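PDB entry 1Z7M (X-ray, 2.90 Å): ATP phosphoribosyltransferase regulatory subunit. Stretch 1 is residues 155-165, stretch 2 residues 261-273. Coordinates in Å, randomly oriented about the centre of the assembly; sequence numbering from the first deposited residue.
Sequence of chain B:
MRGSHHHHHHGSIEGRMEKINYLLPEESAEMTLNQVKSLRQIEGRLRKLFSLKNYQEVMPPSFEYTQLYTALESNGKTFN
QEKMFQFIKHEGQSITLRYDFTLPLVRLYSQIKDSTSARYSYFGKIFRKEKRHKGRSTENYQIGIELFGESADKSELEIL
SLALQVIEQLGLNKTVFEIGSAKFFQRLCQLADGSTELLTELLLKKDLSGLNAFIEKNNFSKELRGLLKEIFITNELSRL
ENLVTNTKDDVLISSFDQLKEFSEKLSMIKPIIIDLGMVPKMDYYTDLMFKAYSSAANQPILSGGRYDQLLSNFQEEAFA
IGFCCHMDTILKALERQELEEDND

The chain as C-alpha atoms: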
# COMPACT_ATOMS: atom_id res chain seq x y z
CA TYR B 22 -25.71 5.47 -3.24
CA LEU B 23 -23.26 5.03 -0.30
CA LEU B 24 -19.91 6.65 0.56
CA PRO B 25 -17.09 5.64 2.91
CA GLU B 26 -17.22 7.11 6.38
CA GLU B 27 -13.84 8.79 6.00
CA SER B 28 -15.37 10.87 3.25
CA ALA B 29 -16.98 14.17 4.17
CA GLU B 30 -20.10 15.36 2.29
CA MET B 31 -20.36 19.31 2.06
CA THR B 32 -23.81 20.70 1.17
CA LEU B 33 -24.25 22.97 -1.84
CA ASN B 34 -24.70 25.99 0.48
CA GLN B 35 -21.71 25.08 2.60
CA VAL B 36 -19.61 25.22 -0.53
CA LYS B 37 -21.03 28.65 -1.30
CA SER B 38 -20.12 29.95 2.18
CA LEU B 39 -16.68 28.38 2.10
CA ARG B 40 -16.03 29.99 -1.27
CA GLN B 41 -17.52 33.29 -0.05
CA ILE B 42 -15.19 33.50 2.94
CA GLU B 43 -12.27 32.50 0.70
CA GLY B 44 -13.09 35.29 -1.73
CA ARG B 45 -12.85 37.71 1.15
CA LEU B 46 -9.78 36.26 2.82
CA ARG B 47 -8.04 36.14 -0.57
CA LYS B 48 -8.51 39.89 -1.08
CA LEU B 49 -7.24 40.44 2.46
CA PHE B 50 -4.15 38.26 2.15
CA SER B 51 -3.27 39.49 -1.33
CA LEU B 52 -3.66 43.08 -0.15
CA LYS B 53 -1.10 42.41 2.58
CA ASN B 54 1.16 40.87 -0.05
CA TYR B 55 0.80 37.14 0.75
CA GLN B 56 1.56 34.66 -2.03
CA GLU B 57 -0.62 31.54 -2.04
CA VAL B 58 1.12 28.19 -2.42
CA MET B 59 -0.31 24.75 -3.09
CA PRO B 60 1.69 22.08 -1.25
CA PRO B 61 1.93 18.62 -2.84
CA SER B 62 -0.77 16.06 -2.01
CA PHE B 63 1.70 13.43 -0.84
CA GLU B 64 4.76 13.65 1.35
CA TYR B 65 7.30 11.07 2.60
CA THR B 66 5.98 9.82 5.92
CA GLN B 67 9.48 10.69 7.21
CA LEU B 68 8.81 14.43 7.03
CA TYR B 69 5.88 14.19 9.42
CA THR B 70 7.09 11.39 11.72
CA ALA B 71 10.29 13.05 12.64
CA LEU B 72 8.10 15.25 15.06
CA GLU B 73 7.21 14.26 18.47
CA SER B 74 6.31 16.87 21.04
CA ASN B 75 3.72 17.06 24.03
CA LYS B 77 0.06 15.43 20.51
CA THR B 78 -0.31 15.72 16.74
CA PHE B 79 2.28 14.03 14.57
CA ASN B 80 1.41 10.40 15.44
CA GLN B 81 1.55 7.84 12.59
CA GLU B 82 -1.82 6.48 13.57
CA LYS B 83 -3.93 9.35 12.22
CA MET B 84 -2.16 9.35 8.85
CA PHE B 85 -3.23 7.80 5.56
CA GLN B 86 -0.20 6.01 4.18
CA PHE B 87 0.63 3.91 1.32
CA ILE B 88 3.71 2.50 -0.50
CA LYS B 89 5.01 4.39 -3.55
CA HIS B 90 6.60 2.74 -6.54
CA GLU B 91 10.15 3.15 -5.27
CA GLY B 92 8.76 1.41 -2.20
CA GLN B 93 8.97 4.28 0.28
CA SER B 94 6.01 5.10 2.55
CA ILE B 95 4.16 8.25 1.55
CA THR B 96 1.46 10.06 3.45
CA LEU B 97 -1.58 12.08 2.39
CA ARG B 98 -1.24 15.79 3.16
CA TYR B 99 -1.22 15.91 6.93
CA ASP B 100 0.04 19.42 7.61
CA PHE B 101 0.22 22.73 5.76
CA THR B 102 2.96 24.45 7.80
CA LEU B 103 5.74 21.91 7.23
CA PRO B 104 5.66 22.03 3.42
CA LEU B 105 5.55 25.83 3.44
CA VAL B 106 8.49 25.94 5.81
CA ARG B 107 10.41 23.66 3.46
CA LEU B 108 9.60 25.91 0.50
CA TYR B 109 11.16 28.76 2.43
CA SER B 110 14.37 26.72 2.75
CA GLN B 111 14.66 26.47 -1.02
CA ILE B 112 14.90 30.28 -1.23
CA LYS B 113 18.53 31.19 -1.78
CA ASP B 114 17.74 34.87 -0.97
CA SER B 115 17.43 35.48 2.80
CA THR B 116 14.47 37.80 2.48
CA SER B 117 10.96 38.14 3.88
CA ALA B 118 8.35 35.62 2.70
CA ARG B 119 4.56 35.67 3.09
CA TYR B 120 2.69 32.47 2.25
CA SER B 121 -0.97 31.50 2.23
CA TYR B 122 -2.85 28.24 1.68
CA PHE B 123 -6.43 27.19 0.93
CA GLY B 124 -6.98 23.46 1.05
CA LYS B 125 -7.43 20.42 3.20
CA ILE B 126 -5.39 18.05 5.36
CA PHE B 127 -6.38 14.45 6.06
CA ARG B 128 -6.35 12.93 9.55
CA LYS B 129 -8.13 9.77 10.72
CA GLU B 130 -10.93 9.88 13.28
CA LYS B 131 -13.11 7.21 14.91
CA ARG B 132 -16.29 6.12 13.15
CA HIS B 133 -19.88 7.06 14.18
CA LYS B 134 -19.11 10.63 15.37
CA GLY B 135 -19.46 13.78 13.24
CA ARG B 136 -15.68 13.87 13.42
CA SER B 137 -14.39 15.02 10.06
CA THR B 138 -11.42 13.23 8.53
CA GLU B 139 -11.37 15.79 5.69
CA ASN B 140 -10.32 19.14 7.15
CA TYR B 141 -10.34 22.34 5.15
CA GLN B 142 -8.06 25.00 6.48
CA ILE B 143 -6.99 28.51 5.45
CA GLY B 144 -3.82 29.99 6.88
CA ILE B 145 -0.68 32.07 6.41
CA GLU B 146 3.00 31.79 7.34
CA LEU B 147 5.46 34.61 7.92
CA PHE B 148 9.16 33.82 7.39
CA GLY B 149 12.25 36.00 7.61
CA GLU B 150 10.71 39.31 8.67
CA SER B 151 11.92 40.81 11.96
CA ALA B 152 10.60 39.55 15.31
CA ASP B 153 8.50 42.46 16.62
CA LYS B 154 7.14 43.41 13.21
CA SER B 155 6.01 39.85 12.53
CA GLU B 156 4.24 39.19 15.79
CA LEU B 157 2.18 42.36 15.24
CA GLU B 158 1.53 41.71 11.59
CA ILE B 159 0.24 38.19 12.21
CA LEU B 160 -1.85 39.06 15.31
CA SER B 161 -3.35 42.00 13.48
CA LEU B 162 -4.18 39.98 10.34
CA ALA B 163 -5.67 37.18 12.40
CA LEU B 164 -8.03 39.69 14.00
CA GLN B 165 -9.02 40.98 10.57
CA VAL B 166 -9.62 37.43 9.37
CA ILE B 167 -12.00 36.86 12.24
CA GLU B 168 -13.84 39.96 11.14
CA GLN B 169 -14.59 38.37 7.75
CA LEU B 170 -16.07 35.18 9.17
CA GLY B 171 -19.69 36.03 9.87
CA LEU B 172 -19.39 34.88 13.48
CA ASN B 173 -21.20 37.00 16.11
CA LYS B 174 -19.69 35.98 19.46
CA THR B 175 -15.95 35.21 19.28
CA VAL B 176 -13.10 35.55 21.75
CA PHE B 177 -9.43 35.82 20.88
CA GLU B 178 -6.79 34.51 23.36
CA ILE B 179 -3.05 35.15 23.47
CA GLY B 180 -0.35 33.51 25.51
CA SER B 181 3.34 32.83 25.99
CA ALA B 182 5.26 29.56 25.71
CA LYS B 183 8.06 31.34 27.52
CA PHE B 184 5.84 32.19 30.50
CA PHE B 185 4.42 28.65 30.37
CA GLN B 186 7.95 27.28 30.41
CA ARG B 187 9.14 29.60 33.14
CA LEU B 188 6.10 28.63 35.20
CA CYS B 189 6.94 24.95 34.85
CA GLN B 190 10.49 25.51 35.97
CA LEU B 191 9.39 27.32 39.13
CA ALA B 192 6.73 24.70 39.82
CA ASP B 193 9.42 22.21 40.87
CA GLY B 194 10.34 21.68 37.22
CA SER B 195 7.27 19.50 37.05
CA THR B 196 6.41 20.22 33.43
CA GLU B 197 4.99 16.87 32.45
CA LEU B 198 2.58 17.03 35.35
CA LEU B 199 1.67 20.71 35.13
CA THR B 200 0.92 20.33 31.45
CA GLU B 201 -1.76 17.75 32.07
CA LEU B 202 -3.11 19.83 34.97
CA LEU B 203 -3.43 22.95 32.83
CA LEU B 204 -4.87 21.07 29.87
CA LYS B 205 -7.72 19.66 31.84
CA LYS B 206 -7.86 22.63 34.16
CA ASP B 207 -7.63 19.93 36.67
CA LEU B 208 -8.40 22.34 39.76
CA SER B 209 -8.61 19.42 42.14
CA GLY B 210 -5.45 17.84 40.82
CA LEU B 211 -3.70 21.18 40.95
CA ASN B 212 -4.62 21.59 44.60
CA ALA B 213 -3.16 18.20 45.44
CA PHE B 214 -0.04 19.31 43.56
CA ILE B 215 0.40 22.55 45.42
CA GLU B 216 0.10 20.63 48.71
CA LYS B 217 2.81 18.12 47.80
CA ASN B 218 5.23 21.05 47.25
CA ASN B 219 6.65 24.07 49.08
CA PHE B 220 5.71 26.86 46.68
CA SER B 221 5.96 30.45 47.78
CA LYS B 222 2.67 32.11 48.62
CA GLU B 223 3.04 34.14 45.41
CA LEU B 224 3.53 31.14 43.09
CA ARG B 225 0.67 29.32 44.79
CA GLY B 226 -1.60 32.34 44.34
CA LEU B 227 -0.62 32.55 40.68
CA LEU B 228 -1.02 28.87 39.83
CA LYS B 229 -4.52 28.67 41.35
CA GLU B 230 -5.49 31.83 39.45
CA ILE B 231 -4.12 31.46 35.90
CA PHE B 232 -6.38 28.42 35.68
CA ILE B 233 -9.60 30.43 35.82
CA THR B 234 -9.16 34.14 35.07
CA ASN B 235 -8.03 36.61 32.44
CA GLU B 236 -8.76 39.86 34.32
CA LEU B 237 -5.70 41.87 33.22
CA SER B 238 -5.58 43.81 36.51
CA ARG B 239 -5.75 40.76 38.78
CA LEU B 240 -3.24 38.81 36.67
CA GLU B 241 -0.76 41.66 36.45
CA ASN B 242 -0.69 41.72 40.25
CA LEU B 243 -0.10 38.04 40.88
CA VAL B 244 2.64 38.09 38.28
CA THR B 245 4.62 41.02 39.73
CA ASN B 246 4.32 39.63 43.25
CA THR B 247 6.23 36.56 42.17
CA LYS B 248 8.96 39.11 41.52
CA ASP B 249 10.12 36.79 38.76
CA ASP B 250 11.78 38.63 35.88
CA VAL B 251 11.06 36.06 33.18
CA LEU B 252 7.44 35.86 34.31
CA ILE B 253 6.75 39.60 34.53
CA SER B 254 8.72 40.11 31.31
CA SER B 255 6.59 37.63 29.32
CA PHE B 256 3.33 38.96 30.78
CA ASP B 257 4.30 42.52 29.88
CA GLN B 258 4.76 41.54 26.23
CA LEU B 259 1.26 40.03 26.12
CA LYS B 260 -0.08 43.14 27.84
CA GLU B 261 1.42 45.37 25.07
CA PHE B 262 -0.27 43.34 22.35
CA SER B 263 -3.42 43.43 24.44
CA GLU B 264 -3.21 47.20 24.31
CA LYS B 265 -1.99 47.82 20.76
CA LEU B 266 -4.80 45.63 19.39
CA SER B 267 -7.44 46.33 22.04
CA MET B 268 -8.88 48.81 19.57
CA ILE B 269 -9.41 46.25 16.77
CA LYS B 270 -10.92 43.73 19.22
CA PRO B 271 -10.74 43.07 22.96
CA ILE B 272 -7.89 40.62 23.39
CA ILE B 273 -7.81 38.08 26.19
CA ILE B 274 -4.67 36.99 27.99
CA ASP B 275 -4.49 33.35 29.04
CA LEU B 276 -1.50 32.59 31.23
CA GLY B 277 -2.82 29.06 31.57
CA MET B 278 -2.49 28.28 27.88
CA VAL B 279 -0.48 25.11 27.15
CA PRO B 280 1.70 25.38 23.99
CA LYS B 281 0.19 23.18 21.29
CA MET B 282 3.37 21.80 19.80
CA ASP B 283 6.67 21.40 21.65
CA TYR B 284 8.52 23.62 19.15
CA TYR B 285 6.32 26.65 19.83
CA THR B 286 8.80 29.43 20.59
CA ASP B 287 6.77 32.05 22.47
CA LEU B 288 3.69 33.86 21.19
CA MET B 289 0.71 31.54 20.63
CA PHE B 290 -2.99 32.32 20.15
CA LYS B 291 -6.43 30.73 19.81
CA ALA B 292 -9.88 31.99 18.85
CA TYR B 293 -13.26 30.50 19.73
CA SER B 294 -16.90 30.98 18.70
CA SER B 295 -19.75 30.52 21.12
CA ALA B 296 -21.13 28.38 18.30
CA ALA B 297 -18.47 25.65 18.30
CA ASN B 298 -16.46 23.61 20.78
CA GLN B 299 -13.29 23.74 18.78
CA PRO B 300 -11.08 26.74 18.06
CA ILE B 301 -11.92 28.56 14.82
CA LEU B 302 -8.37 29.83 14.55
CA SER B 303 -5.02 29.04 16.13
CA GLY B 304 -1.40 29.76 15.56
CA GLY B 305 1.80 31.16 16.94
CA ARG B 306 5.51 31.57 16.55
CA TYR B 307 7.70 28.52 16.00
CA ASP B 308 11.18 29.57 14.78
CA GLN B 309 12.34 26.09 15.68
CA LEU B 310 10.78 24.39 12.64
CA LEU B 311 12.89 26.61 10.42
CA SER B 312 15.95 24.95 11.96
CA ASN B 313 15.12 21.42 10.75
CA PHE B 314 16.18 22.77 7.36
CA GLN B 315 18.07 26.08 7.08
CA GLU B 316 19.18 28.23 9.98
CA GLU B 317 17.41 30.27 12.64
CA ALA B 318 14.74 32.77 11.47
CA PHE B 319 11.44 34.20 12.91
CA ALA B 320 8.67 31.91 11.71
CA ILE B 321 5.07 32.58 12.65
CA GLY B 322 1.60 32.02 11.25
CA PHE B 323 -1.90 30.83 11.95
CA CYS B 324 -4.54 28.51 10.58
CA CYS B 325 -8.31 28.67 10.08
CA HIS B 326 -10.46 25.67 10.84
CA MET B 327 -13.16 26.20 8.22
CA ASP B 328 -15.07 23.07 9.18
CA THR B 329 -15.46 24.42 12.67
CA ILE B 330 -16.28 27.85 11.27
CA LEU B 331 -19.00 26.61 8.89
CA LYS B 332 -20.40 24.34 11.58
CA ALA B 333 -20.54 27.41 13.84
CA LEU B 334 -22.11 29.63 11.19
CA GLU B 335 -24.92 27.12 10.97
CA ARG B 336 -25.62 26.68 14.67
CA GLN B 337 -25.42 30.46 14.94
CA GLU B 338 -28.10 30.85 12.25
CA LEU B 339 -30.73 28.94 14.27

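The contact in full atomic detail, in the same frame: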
# COMPACT_ATOMS: atom_id res chain seq x y z
N SER B 155 6.75 41.06 12.81
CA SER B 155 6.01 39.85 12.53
C SER B 155 4.88 39.59 13.51
O SER B 155 3.72 39.52 13.12
CB SER B 155 6.96 38.66 12.54
OG SER B 155 7.95 38.82 11.54
N GLU B 156 5.23 39.47 14.78
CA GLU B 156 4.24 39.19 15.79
C GLU B 156 3.05 40.14 15.72
O GLU B 156 1.92 39.73 16.00
CB GLU B 156 4.89 39.22 17.17
CG GLU B 156 6.16 38.34 17.23
CD GLU B 156 6.65 38.02 18.65
OE1 GLU B 156 6.86 38.97 19.45
OE2 GLU B 156 6.85 36.82 18.97
N LEU B 157 3.28 41.39 15.34
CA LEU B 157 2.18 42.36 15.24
C LEU B 157 1.42 42.22 13.95
O LEU B 157 0.20 42.40 13.91
CB LEU B 157 2.71 43.79 15.38
CG LEU B 157 2.69 44.28 16.83
CD1 LEU B 157 3.63 45.46 17.02
CD2 LEU B 157 1.25 44.62 17.22
N GLU B 158 2.14 41.89 12.89
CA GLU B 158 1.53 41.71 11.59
C GLU B 158 0.59 40.52 11.60
O GLU B 158 -0.54 40.62 11.14
CB GLU B 158 2.59 41.49 10.52
CG GLU B 158 2.05 41.49 9.12
CD GLU B 158 3.12 41.23 8.08
OE1 GLU B 158 4.22 41.82 8.20
OE2 GLU B 158 2.85 40.44 7.14
N ILE B 159 1.06 39.40 12.15
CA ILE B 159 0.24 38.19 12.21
C ILE B 159 -0.97 38.36 13.14
O ILE B 159 -2.09 38.06 12.74
CB ILE B 159 1.11 36.98 12.63
CG1 ILE B 159 2.19 36.71 11.56
CG2 ILE B 159 0.27 35.73 12.79
CD1 ILE B 159 1.66 36.14 10.26
N LEU B 160 -0.76 38.85 14.35
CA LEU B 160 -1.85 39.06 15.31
C LEU B 160 -2.92 39.98 14.76
O LEU B 160 -4.12 39.79 14.96
CB LEU B 160 -1.32 39.68 16.60
CG LEU B 160 -0.86 38.72 17.68
CD1 LEU B 160 -0.10 39.47 18.74
CD2 LEU B 160 -2.06 38.02 18.27
N SER B 161 -2.47 41.02 14.08
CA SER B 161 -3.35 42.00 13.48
C SER B 161 -4.21 41.33 12.41
O SER B 161 -5.45 41.38 12.45
CB SER B 161 -2.51 43.11 12.88
OG SER B 161 -3.14 44.35 13.07
N LEU B 162 -3.54 40.69 11.45
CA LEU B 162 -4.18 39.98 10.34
C LEU B 162 -5.20 39.00 10.85
O LEU B 162 -6.33 38.98 10.39
CB LEU B 162 -3.13 39.21 9.54
CG LEU B 162 -3.07 39.50 8.04
CD1 LEU B 162 -1.97 38.64 7.42
CD2 LEU B 162 -4.41 39.22 7.41
N ALA B 163 -4.79 38.17 11.80
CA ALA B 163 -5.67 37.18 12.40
C ALA B 163 -6.98 37.83 12.87
O ALA B 163 -8.07 37.31 12.64
CB ALA B 163 -4.98 36.50 13.57
N LEU B 164 -6.86 38.98 13.52
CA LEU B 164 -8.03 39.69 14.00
C LEU B 164 -8.91 40.12 12.83
O LEU B 164 -10.16 40.07 12.91
CB LEU B 164 -7.61 40.90 14.82
CG LEU B 164 -7.05 40.59 16.20
CD1 LEU B 164 -6.78 41.89 16.92
CD2 LEU B 164 -8.04 39.77 16.99
N GLN B 165 -8.28 40.55 11.74
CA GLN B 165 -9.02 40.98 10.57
C GLN B 165 -9.74 39.77 10.00
O GLN B 165 -10.91 39.85 9.68
CB GLN B 165 -8.07 41.58 9.53
CG GLN B 165 -7.28 42.76 10.06
CD GLN B 165 -6.40 43.40 9.00
OE1 GLN B 165 -6.90 43.87 7.98
NE2 GLN B 165 -5.09 43.40 9.23
N GLU B 261 1.22 44.38 26.15
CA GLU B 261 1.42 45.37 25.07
C GLU B 261 0.47 45.04 23.92
O GLU B 261 -0.32 45.88 23.49
CB GLU B 261 2.86 45.35 24.53
CG GLU B 261 3.90 46.10 25.36
CD GLU B 261 5.26 46.29 24.63
OE1 GLU B 261 5.28 46.96 23.56
OE2 GLU B 261 6.30 45.76 25.12
N PHE B 262 0.58 43.81 23.43
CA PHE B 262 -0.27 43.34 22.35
C PHE B 262 -1.72 43.59 22.73
O PHE B 262 -2.52 44.07 21.93
CB PHE B 262 -0.05 41.84 22.13
CG PHE B 262 1.30 41.48 21.57
CD1 PHE B 262 1.88 40.25 21.84
CD2 PHE B 262 1.99 42.38 20.76
CE1 PHE B 262 3.12 39.91 21.32
CE2 PHE B 262 3.24 42.06 20.23
CZ PHE B 262 3.81 40.81 20.51
N SER B 263 -2.07 43.26 23.97
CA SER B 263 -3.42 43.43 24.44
C SER B 263 -3.84 44.87 24.22
O SER B 263 -4.96 45.14 23.80
CB SER B 263 -3.52 43.08 25.93
OG SER B 263 -4.87 42.96 26.34
N GLU B 264 -2.92 45.79 24.48
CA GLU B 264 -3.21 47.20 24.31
C GLU B 264 -3.16 47.67 22.87
O GLU B 264 -4.11 48.29 22.40
CB GLU B 264 -2.27 48.04 25.16
CG GLU B 264 -2.59 48.00 26.64
CD GLU B 264 -1.44 48.50 27.50
OE1 GLU B 264 -1.59 48.45 28.74
OE2 GLU B 264 -0.39 48.92 26.94
N LYS B 265 -2.08 47.37 22.14
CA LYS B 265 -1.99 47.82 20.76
C LYS B 265 -3.13 47.33 19.85
O LYS B 265 -3.47 47.98 18.86
CB LYS B 265 -0.64 47.42 20.14
CG LYS B 265 0.54 48.24 20.64
CD LYS B 265 1.77 48.06 19.74
CE LYS B 265 3.01 48.71 20.34
NZ LYS B 265 3.37 48.13 21.68
N LEU B 266 -3.72 46.19 20.19
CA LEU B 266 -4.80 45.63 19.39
C LEU B 266 -6.15 45.77 20.03
O LEU B 266 -7.16 45.51 19.39
CB LEU B 266 -4.54 44.15 19.12
CG LEU B 266 -3.20 43.78 18.48
CD1 LEU B 266 -2.98 42.27 18.55
CD2 LEU B 266 -3.18 44.27 17.04
N SER B 267 -6.18 46.17 21.30
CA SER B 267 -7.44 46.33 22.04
C SER B 267 -8.48 47.12 21.23
O SER B 267 -9.69 46.92 21.36
CB SER B 267 -7.17 47.02 23.39
OG SER B 267 -6.66 48.34 23.22
N MET B 268 -8.00 48.02 20.39
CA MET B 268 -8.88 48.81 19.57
C MET B 268 -9.61 47.94 18.54
O MET B 268 -10.83 47.98 18.45
CB MET B 268 -8.07 49.91 18.88
CG MET B 268 -6.91 49.36 18.09
SD MET B 268 -5.55 50.51 17.98
CE MET B 268 -6.31 51.88 17.05
N ILE B 269 -8.85 47.15 17.78
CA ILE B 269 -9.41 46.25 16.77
C ILE B 269 -10.44 45.28 17.38
O ILE B 269 -11.53 45.10 16.85
CB ILE B 269 -8.31 45.38 16.09
CG1 ILE B 269 -7.26 46.26 15.43
CG2 ILE B 269 -8.93 44.48 15.04
CD1 ILE B 269 -6.15 45.46 14.75
N LYS B 270 -10.06 44.68 18.51
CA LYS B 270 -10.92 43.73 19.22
C LYS B 270 -10.38 43.49 20.62
O LYS B 270 -9.16 43.46 20.82
CB LYS B 270 -10.98 42.40 18.47
CG LYS B 270 -11.83 41.35 19.15
CD LYS B 270 -11.86 40.06 18.36
CE LYS B 270 -12.89 39.10 18.91
NZ LYS B 270 -14.25 39.68 18.81
N PRO B 271 -11.26 43.31 21.61
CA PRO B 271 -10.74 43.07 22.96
C PRO B 271 -10.01 41.74 23.03
O PRO B 271 -10.59 40.67 22.84
CB PRO B 271 -12.01 43.10 23.82
CG PRO B 271 -13.07 42.57 22.89
CD PRO B 271 -12.74 43.28 21.59
N ILE B 272 -8.71 41.82 23.29
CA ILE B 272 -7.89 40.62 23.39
C ILE B 272 -7.97 40.04 24.80
O ILE B 272 -8.22 40.76 25.77
CB ILE B 272 -6.41 40.93 23.07
CG1 ILE B 272 -6.30 41.57 21.69
CG2 ILE B 272 -5.58 39.67 23.15
CD1 ILE B 272 -7.00 40.78 20.62
N ILE B 273 -7.77 38.74 24.90
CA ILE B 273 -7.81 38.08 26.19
C ILE B 273 -6.49 37.38 26.46
O ILE B 273 -5.95 36.68 25.60
CB ILE B 273 -8.97 37.10 26.22
CG1 ILE B 273 -10.27 37.89 26.17
CG2 ILE B 273 -8.91 36.27 27.45
CD1 ILE B 273 -11.48 37.04 25.90

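Apolar packing holds these two stretches together; no hydrogen bond or salt bridge passes between them, and 559 Å² of surface is buried, both sides summed. The helix of stretch 1 meets the helix that opens stretch 2 at 50°, with the axes 10.9 Å apart at their closest, a spacing that leaves room for leucine and phenylalanine side chains in between. The register advances in step: Leu-157 lies nearest Phe-262, Ser-161 nearest Leu-266, and Leu-164 nearest Lys-270, beyond the second helix.

The aliphatic contacts follow the helical repeat. Leu-157, Leu-160, Ser-161 and Leu-164 fall on one side of the first helix, at the i, i+3, i+4, i+7 positions of the helical repeat. Leu-164 gives up the most area and points toward its partners, with CD1 3.9 Å from Leu-266 CB and also 3.9 Å from Ile-272 CD1, while its CB sits 3.8 Å from Ile-269 CG2. One branched side chain thus meets Leu-266, Ile-269 and Ile-272, residues well spread along stretch 2. Leu-266 is a second hub, across from Ser-161 in the register: its CD1 comes to 3.6 Å from Leu-160 CB, and its CD2 to 4.4 Å from Leu-157 CD2. Leu-157 leaves its backbone sideways, but its end swings nearer, helping to close the partly exposed margin.

The aromatic contact is more directional. Phe-262, buried and in the m rotamer, offers a ring face to Leu-160, whose CD1 stands 3.9 Å from the ring centroid and 19° off the normal, a CH-pi arrangement. At the ring edge, near its plane, Glu-156 OE1 lies 3.7 Å from Phe-262 CZ, where the slightly positive ring hydrogens suit a carboxylate oxygen; the other oxygen, OE2, is hydrogen-bonded elsewhere in the structure. Leu-157 CG approaches obliquely, 4.1 Å from Phe-262 CE2.

Polar residues enter the contact in different ways. Ser-161 is small enough for close approach: its OG packs 3.6 Å from Ile-269 CD1 and 4.0 Å from Leu-266 CD2. The lysines contribute their methylenes. Lys-265 CD is 4.2 Å from Leu-157 CD1, while its NZ makes a weak hydrogen bond, part of a salt bridge, to Glu-261 OE1 at 2.9 Å, one helical turn back. Lys-270 CD lies 4.1 Å from Leu-164 CD2, and the end of the side chain then leads away, its amine satisfied elsewhere in the structure.

The rule is economical: branched aliphatics fill the interface, one aromatic is covered on a face, and the two lysines lend carbon to the contact while their amines find partners outside it.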